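PDB 6B9R: hydroxyethylphosphonate dioxygenase, which probably catalyses the iron-dependent oxidative cleavage of 2-hydroxyethylphosphonate to hydroxymethylphosphonate. Local coordinates for residues A[165-170]-A[303-308]. Numbering follows the deposited sequence.
Sequences FRSGGR and TEADVR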
loop_
_atom_site.group_PDB
_atom_site.type_symbol
_atom_site.label_atom_id
_atom_site.label_comp_id
_atom_site.label_asym_id
_atom_site.label_seq_id
_atom_site.Cartn_x
_atom_site.Cartn_y
_atom_site.Cartn_z
ATOM N N PHE A 165 -21.163 10.232 -19.384
ATOM C CA PHE A 165 -20.358 10.455 -18.194
ATOM C C PHE A 165 -20.633 11.836 -17.622
ATOM O O PHE A 165 -20.947 12.779 -18.355
ATOM C CB PHE A 165 -18.862 10.264 -18.478
ATOM C CG PHE A 165 -18.334 11.069 -19.633
ATOM C CD1 PHE A 165 -18.479 10.618 -20.934
ATOM C CD2 PHE A 165 -17.635 12.246 -19.413
ATOM C CE1 PHE A 165 -17.963 11.341 -21.999
ATOM C CE2 PHE A 165 -17.113 12.965 -20.463
ATOM C CZ PHE A 165 -17.282 12.515 -21.763
ATOM N N ARG A 166 -20.518 11.935 -16.288
ATOM C CA ARG A 166 -20.868 13.140 -15.544
ATOM C C ARG A 166 -19.709 13.582 -14.662
ATOM O O ARG A 166 -18.971 12.755 -14.116
ATOM C CB ARG A 166 -22.113 12.920 -14.664
ATOM C CG ARG A 166 -23.418 13.223 -15.353
ATOM C CD ARG A 166 -24.588 12.762 -14.501
ATOM N NE ARG A 166 -25.863 12.941 -15.181
ATOM C CZ ARG A 166 -27.006 12.407 -14.765
ATOM N NH1 ARG A 166 -27.033 11.647 -13.674
ATOM N NH2 ARG A 166 -28.121 12.626 -15.447
ATOM N N SER A 167 -19.566 14.896 -14.524
ATOM C CA SER A 167 -18.520 15.489 -13.702
ATOM C C SER A 167 -18.901 16.940 -13.471
ATOM O O SER A 167 -19.298 17.627 -14.416
ATOM C CB SER A 167 -17.150 15.385 -14.390
ATOM O OG SER A 167 -16.134 16.032 -13.644
ATOM N N GLY A 168 -18.801 17.392 -12.225
ATOM C CA GLY A 168 -19.106 18.774 -11.892
ATOM C C GLY A 168 -20.432 19.283 -12.420
ATOM O O GLY A 168 -20.531 20.442 -12.838
ATOM N N GLY A 169 -21.449 18.421 -12.439
ATOM C CA GLY A 169 -22.795 18.834 -12.785
ATOM C C GLY A 169 -23.132 18.861 -14.260
ATOM O O GLY A 169 -24.234 19.296 -14.619
ATOM N N ARG A 170 -22.236 18.411 -15.131
ATOM C CA ARG A 170 -22.479 18.407 -16.567
ATOM C C ARG A 170 -22.493 16.973 -17.077
ATOM O O ARG A 170 -21.595 16.186 -16.755
ATOM C CB ARG A 170 -21.421 19.228 -17.308
ATOM N N THR A 303 -6.838 13.064 -17.477
ATOM C CA THR A 303 -8.292 13.013 -17.486
ATOM C C THR A 303 -8.888 14.403 -17.698
ATOM O O THR A 303 -8.288 15.432 -17.362
ATOM C CB THR A 303 -8.843 12.422 -16.175
ATOM O OG1 THR A 303 -8.235 13.058 -15.041
ATOM C CG2 THR A 303 -8.622 10.907 -16.101
ATOM N N GLU A 304 -10.089 14.408 -18.268
ATOM C CA GLU A 304 -10.927 15.586 -18.419
ATOM C C GLU A 304 -12.354 15.119 -18.180
ATOM O O GLU A 304 -12.776 14.103 -18.743
ATOM C CB GLU A 304 -10.756 16.225 -19.806
ATOM C CG GLU A 304 -11.712 17.401 -20.111
ATOM C CD GLU A 304 -11.734 18.466 -19.018
ATOM O OE1 GLU A 304 -10.703 18.660 -18.335
ATOM O OE2 GLU A 304 -12.791 19.113 -18.842
ATOM N N ALA A 305 -13.077 15.823 -17.306
ATOM C CA ALA A 305 -14.364 15.333 -16.814
ATOM C C ALA A 305 -14.214 13.918 -16.249
ATOM O O ALA A 305 -15.076 13.056 -16.428
ATOM C CB ALA A 305 -15.436 15.391 -17.909
ATOM N N ASP A 306 -13.081 13.676 -15.586
ATOM C CA ASP A 306 -12.785 12.475 -14.798
ATOM C C ASP A 306 -12.642 11.201 -15.625
ATOM O O ASP A 306 -12.634 10.091 -15.047
ATOM C CB ASP A 306 -13.832 12.253 -13.702
ATOM C CG ASP A 306 -13.907 13.412 -12.739
ATOM O OD1 ASP A 306 -12.847 14.016 -12.460
ATOM O OD2 ASP A 306 -15.023 13.737 -12.283
ATOM N N VAL A 307 -12.515 11.312 -16.950
ATOM C CA VAL A 307 -12.269 10.173 -17.830
ATOM C C VAL A 307 -11.152 10.535 -18.802
ATOM O O VAL A 307 -10.887 11.709 -19.070
ATOM C CB VAL A 307 -13.537 9.744 -18.610
ATOM C CG1 VAL A 307 -14.656 9.375 -17.658
ATOM C CG2 VAL A 307 -13.997 10.855 -19.554
ATOM N N ARG A 308 -10.490 9.506 -19.332
ATOM C CA ARG A 308 -9.534 9.666 -20.429
ATOM C C ARG A 308 -9.938 8.710 -21.547
ATOM O O ARG A 308 -9.839 7.489 -21.400
ATOM C CB ARG A 308 -8.095 9.418 -19.964
ATOM C CG ARG A 308 -7.019 9.274 -21.070
ATOM C CD ARG A 308 -7.206 10.193 -22.291
ATOM N NE ARG A 308 -7.438 11.585 -21.942
ATOM C CZ ARG A 308 -7.996 12.470 -22.760
ATOM N NH1 ARG A 308 -8.394 12.106 -23.976
ATOM N NH2 ARG A 308 -8.171 13.712 -22.356
HETATM O O HOH W 1 -17.111 11.041 -15.451
HETATM O O HOH W 2 -17.442 12.776 -11.758
#
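D306 OD2 is gripped twice: the hydroxyl of S167 donates to it, OG to OD2 2.9 Å, and a water donates as well, its oxygen 2.7 Å from OD2. The hydroxyl comes from above the carboxylate plane, 65° out of it. S167 holds OG anti to its backbone N (chi1 176°), which turns the oxygen across to the aspartate. The same water also donates to R166 O, and a second water ties that carbonyl to A305 O, so two water bridges run beside the direct bond. An alanine in place of D306 would probably leave the S167 hydroxyl and one bridging water without their shared acceptor, weakening the polar link between the two turns. P435 of the second subunit packs against D306. The other part of the contact is apolar. V307 CG2 sits over one face of the F165 ring, offset toward the rim in a CH-pi contact 4.1 Å from the centroid, while A305 CB meets the ring edge at F165 CE2, 3.9 Å away. H172 of strand 170-175 stacks on F165, whose side chain is about 10 Å from the bound substrate. Both loops are type I' turns: S167 to R170 closes the hairpin of strands 161-167 and 170-175 in a three-stranded sheet, and E304 to V307 leads into strand 307-310, which lies beside 181-184 at the edge, within this chain, of a seven-stranded antiparallel sheet.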